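Local coordinates for protein aminoglycoside 6-adenylyltransferase (Bacillus subtilis, PDB 2PBE) that adenylates streptomycin and streptidine at O-6 with ATP, and can guanylylate streptomycin with GTP, giving bacterial resistance to streptomycin, at residues F161-N175 against Y238-F252. Numbering follows the deposited sequence.
Sequences FWMVSTYVVKGLARN and YQEMWKSLFTCYALF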
# COMPACT_ATOMS: atom_id res chain seq x y z
N PHE A 161 -0.62 18.41 2.75
CA PHE A 161 -0.52 18.50 1.30
C PHE A 161 -0.36 19.94 0.84
O PHE A 161 0.64 20.31 0.24
CB PHE A 161 -1.76 17.94 0.63
CG PHE A 161 -1.72 18.03 -0.87
CD1 PHE A 161 -1.00 17.08 -1.61
CD2 PHE A 161 -2.35 19.09 -1.55
CE1 PHE A 161 -0.91 17.16 -3.02
CE2 PHE A 161 -2.27 19.19 -2.97
CZ PHE A 161 -1.54 18.21 -3.70
N TRP A 162 -1.38 20.75 1.11
CA TRP A 162 -1.35 22.14 0.68
C TRP A 162 -0.28 22.99 1.34
O TRP A 162 0.30 23.86 0.69
CB TRP A 162 -2.73 22.75 0.87
CG TRP A 162 -3.76 22.08 0.03
CD1 TRP A 162 -4.64 21.10 0.43
CD2 TRP A 162 -3.98 22.26 -1.37
NE1 TRP A 162 -5.39 20.67 -0.63
CE2 TRP A 162 -5.02 21.35 -1.75
CE3 TRP A 162 -3.41 23.10 -2.35
CZ2 TRP A 162 -5.51 21.25 -3.08
CZ3 TRP A 162 -3.90 23.00 -3.70
CH2 TRP A 162 -4.94 22.08 -4.04
N MSE A 163 0.00 22.74 2.62
CA MSE A 163 1.02 23.53 3.29
C MSE A 163 2.40 23.30 2.70
O MSE A 163 3.05 24.26 2.28
CB MSE A 163 1.05 23.23 4.78
CG MSE A 163 2.05 24.09 5.58
SE MSE A 163 1.75 26.04 5.49
CE MSE A 163 0.63 26.31 7.06
N VAL A 164 2.84 22.06 2.67
CA VAL A 164 4.16 21.76 2.15
C VAL A 164 4.20 22.15 0.68
O VAL A 164 5.26 22.45 0.11
CB VAL A 164 4.47 20.29 2.32
CG1 VAL A 164 5.80 19.95 1.67
CG2 VAL A 164 4.51 19.95 3.81
N SER A 165 3.02 22.17 0.08
CA SER A 165 2.90 22.52 -1.31
C SER A 165 3.42 23.94 -1.57
O SER A 165 4.01 24.21 -2.63
CB SER A 165 1.44 22.42 -1.73
OG SER A 165 1.31 22.66 -3.10
N THR A 166 3.22 24.84 -0.61
CA THR A 166 3.69 26.22 -0.76
C THR A 166 5.21 26.31 -0.74
O THR A 166 5.80 27.28 -1.23
CB THR A 166 3.19 27.15 0.36
OG1 THR A 166 3.78 26.75 1.60
CG2 THR A 166 1.69 27.11 0.45
N TYR A 167 5.85 25.30 -0.15
CA TYR A 167 7.30 25.27 -0.09
C TYR A 167 7.80 25.04 -1.51
O TYR A 167 8.82 25.59 -1.90
CB TYR A 167 7.77 24.16 0.84
CG TYR A 167 7.45 24.34 2.33
CD1 TYR A 167 6.47 25.27 2.79
CD2 TYR A 167 8.11 23.53 3.29
CE1 TYR A 167 6.15 25.39 4.18
CE2 TYR A 167 7.81 23.65 4.69
CZ TYR A 167 6.83 24.58 5.12
OH TYR A 167 6.53 24.66 6.46
N VAL A 168 7.06 24.24 -2.27
CA VAL A 168 7.42 23.94 -3.66
C VAL A 168 7.24 25.19 -4.52
O VAL A 168 8.01 25.45 -5.46
CB VAL A 168 6.54 22.78 -4.22
CG1 VAL A 168 6.97 22.40 -5.63
CG2 VAL A 168 6.63 21.56 -3.29
N VAL A 169 6.22 25.97 -4.20
CA VAL A 169 5.96 27.19 -4.93
C VAL A 169 7.11 28.17 -4.70
O VAL A 169 7.69 28.69 -5.67
CB VAL A 169 4.62 27.80 -4.46
CG1 VAL A 169 4.41 29.17 -5.07
CG2 VAL A 169 3.47 26.89 -4.85
N LYS A 170 7.41 28.44 -3.43
CA LYS A 170 8.49 29.34 -3.02
C LYS A 170 9.81 28.87 -3.59
O LYS A 170 10.68 29.69 -3.90
CB LYS A 170 8.64 29.38 -1.50
CG LYS A 170 7.46 29.97 -0.73
CD LYS A 170 7.92 30.24 0.70
CE LYS A 170 6.83 30.83 1.55
NZ LYS A 170 5.88 29.79 2.09
N GLY A 171 9.98 27.56 -3.69
CA GLY A 171 11.20 27.00 -4.23
C GLY A 171 11.39 27.38 -5.69
O GLY A 171 12.47 27.81 -6.09
N LEU A 172 10.33 27.23 -6.47
CA LEU A 172 10.37 27.55 -7.89
C LEU A 172 10.42 29.05 -8.17
O LEU A 172 10.96 29.47 -9.20
CB LEU A 172 9.17 26.94 -8.59
CG LEU A 172 9.04 25.41 -8.56
CD1 LEU A 172 7.73 25.01 -9.24
CD2 LEU A 172 10.22 24.76 -9.25
N ALA A 173 9.85 29.85 -7.27
CA ALA A 173 9.84 31.30 -7.44
C ALA A 173 11.16 31.93 -7.04
O ALA A 173 11.54 32.98 -7.54
CB ALA A 173 8.71 31.91 -6.64
N ARG A 174 11.88 31.26 -6.14
CA ARG A 174 13.16 31.71 -5.62
C ARG A 174 14.37 31.00 -6.22
O ARG A 174 15.45 31.08 -5.66
CB ARG A 174 13.20 31.52 -4.10
CG ARG A 174 12.40 32.53 -3.31
CD ARG A 174 13.27 33.05 -2.14
NE ARG A 174 12.67 34.21 -1.47
CZ ARG A 174 13.30 34.96 -0.56
NH1 ARG A 174 14.55 34.68 -0.22
NH2 ARG A 174 12.69 36.01 -0.02
N ASN A 175 14.18 30.30 -7.33
CA ASN A 175 15.28 29.60 -7.99
C ASN A 175 15.99 28.53 -7.18
O ASN A 175 17.20 28.37 -7.26
CB ASN A 175 16.31 30.61 -8.48
CG ASN A 175 15.99 31.10 -9.84
OD1 ASN A 175 16.01 30.35 -10.80
ND2 ASN A 175 15.65 32.38 -9.94
N TYR A 238 12.29 24.23 -14.68
CA TYR A 238 11.44 25.00 -13.80
C TYR A 238 9.98 24.96 -14.19
O TYR A 238 9.11 24.84 -13.32
CB TYR A 238 11.89 26.45 -13.75
CG TYR A 238 12.98 26.70 -12.74
CD1 TYR A 238 14.34 26.52 -13.08
CD2 TYR A 238 12.65 27.06 -11.41
CE1 TYR A 238 15.38 26.69 -12.11
CE2 TYR A 238 13.67 27.23 -10.42
CZ TYR A 238 15.03 27.04 -10.78
OH TYR A 238 16.00 27.16 -9.82
N GLN A 239 9.69 25.08 -15.49
CA GLN A 239 8.30 25.05 -15.94
C GLN A 239 7.72 23.66 -15.82
O GLN A 239 6.53 23.51 -15.56
CB GLN A 239 8.18 25.54 -17.39
CG GLN A 239 8.84 26.89 -17.65
CD GLN A 239 8.58 27.91 -16.56
OE1 GLN A 239 7.44 28.24 -16.25
NE2 GLN A 239 9.66 28.43 -15.97
N GLU A 240 8.54 22.65 -16.01
CA GLU A 240 8.10 21.25 -15.92
C GLU A 240 7.68 20.96 -14.50
O GLU A 240 6.78 20.17 -14.24
CB GLU A 240 9.23 20.32 -16.31
CG GLU A 240 9.63 20.41 -17.77
CD GLU A 240 8.47 20.08 -18.70
OE1 GLU A 240 7.84 19.02 -18.50
OE2 GLU A 240 8.19 20.88 -19.62
N MSE A 241 8.37 21.62 -13.58
CA MSE A 241 8.08 21.45 -12.17
C MSE A 241 6.73 22.06 -11.81
O MSE A 241 5.98 21.45 -11.06
CB MSE A 241 9.18 22.09 -11.34
CG MSE A 241 10.32 21.14 -11.02
SE MSE A 241 9.68 19.57 -10.01
CE MSE A 241 9.59 20.35 -8.23
N TRP A 242 6.45 23.25 -12.33
CA TRP A 242 5.18 23.90 -12.05
C TRP A 242 4.08 22.97 -12.54
O TRP A 242 3.03 22.84 -11.89
CB TRP A 242 5.08 25.24 -12.79
CG TRP A 242 5.79 26.40 -12.13
CD1 TRP A 242 6.93 27.02 -12.57
CD2 TRP A 242 5.39 27.09 -10.95
NE1 TRP A 242 7.27 28.06 -11.74
CE2 TRP A 242 6.35 28.13 -10.73
CE3 TRP A 242 4.32 26.94 -10.04
CZ2 TRP A 242 6.27 29.03 -9.63
CZ3 TRP A 242 4.23 27.83 -8.93
CH2 TRP A 242 5.22 28.87 -8.75
N LYS A 243 4.33 22.34 -13.68
CA LYS A 243 3.38 21.42 -14.29
C LYS A 243 3.15 20.23 -13.35
O LYS A 243 2.01 19.90 -13.03
CB LYS A 243 3.92 20.97 -15.65
CG LYS A 243 2.97 20.10 -16.47
CD LYS A 243 3.42 19.96 -17.94
CE LYS A 243 4.77 19.28 -18.12
NZ LYS A 243 5.04 19.06 -19.59
N SER A 244 4.22 19.60 -12.89
CA SER A 244 4.10 18.47 -11.99
C SER A 244 3.27 18.85 -10.77
O SER A 244 2.39 18.11 -10.35
CB SER A 244 5.48 18.01 -11.52
OG SER A 244 6.17 17.32 -12.55
N LEU A 245 3.56 20.02 -10.20
CA LEU A 245 2.86 20.51 -9.01
C LEU A 245 1.39 20.76 -9.25
O LEU A 245 0.54 20.35 -8.46
CB LEU A 245 3.50 21.81 -8.51
CG LEU A 245 2.81 22.41 -7.28
CD1 LEU A 245 3.02 21.51 -6.06
CD2 LEU A 245 3.37 23.79 -7.02
N PHE A 246 1.08 21.46 -10.34
CA PHE A 246 -0.32 21.73 -10.64
C PHE A 246 -1.05 20.43 -10.91
O PHE A 246 -2.24 20.32 -10.61
CB PHE A 246 -0.46 22.67 -11.83
CG PHE A 246 0.06 24.06 -11.57
CD1 PHE A 246 0.01 24.63 -10.28
CD2 PHE A 246 0.55 24.82 -12.64
CE1 PHE A 246 0.46 25.97 -10.07
CE2 PHE A 246 0.99 26.16 -12.45
CZ PHE A 246 0.95 26.73 -11.16
N THR A 247 -0.34 19.45 -11.47
CA THR A 247 -0.94 18.15 -11.76
C THR A 247 -1.33 17.48 -10.43
O THR A 247 -2.41 16.91 -10.33
CB THR A 247 0.03 17.28 -12.61
OG1 THR A 247 0.19 17.89 -13.89
CG2 THR A 247 -0.50 15.84 -12.80
N CYS A 248 -0.46 17.57 -9.43
CA CYS A 248 -0.76 17.02 -8.11
C CYS A 248 -1.98 17.75 -7.54
O CYS A 248 -2.83 17.16 -6.88
CB CYS A 248 0.42 17.20 -7.17
SG CYS A 248 1.87 16.22 -7.66
N TYR A 249 -2.06 19.05 -7.81
CA TYR A 249 -3.19 19.87 -7.36
C TYR A 249 -4.49 19.30 -7.89
O TYR A 249 -5.41 18.98 -7.13
CB TYR A 249 -3.06 21.32 -7.88
CG TYR A 249 -2.20 22.23 -7.02
CD1 TYR A 249 -1.24 21.69 -6.13
CD2 TYR A 249 -2.34 23.64 -7.09
CE1 TYR A 249 -0.44 22.51 -5.33
CE2 TYR A 249 -1.54 24.50 -6.27
CZ TYR A 249 -0.59 23.92 -5.39
OH TYR A 249 0.20 24.71 -4.58
N ALA A 250 -4.54 19.17 -9.22
CA ALA A 250 -5.70 18.65 -9.92
C ALA A 250 -6.12 17.30 -9.37
O ALA A 250 -7.30 17.08 -9.10
CB ALA A 250 -5.38 18.54 -11.40
N LEU A 251 -5.16 16.41 -9.19
CA LEU A 251 -5.46 15.09 -8.68
C LEU A 251 -5.84 15.06 -7.21
O LEU A 251 -6.64 14.23 -6.79
CB LEU A 251 -4.29 14.15 -8.92
CG LEU A 251 -4.17 13.73 -10.39
CD1 LEU A 251 -2.88 12.98 -10.62
CD2 LEU A 251 -5.37 12.86 -10.77
N PHE A 252 -5.28 15.98 -6.42
CA PHE A 252 -5.60 15.98 -5.00
C PHE A 252 -7.01 16.46 -4.76
O PHE A 252 -7.67 15.99 -3.84
CB PHE A 252 -4.64 16.88 -4.20
CG PHE A 252 -4.60 16.52 -2.74
CD1 PHE A 252 -3.96 15.35 -2.33
CD2 PHE A 252 -5.23 17.33 -1.77
CE1 PHE A 252 -3.92 14.96 -0.95
CE2 PHE A 252 -5.21 16.97 -0.38
CZ PHE A 252 -4.56 15.77 0.03
O HOH W 1 9.31 30.04 -12.09
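A water joins Trp242 to Leu172: it accepts the N-H of Trp242 NE1 at 2.9 Å, at the indole edge and in the ring plane, and donates a weak bond to Leu172 O (3.4 Å), a carbonyl near the C-terminal end of helix 151-173. Leu172 also packs carbon on the indole: CD1 sits over one face, 3.6 Å from the centroid of the five-membered ring and 12° off its normal, a CH-pi contact, while CD2 turns toward Met241 CB. The Tyr238 ring lies alongside Leu172, CD2 to CD2 4.0 Å. Val169 approaches the indole differently, its CG1 meeting the edge at Trp242 CH2, 3.8 Å away. Tyr282 of helix 270-283 meets the Trp242 ring edge-to-face.

Midway, Val168 and Leu245 meet tip to tip. Ser165 OG and Tyr249 OH are modelled as a hydrogen-bonded pair, but OG crowds the tyrosine ring, which leaves the detail of that bond doubtful.

Toward Phe252 four rings gather in an aromatic cluster. With CG anti to the backbone N (chi1 179°), Phe161 lays its ring against that of Phe252 in a face-to-face stack, centroids 3.7 Å apart and planes nearly parallel. Trp162 turns its six-membered ring edge to the face of Tyr249, and its CZ3 lies over the middle of that face. Val188 packs on Phe161 and Met195 on Phe252, both from helix 177-204.

The segment axes approach to 10.5 Å and run at 165°, the arrangement of neighbouring antiparallel helices in the C-terminal helical bundle, away from the nucleotidyltransferase sheet, joined here by an aromatic cluster at one end and by Leu172 packed on Trp242 at the other.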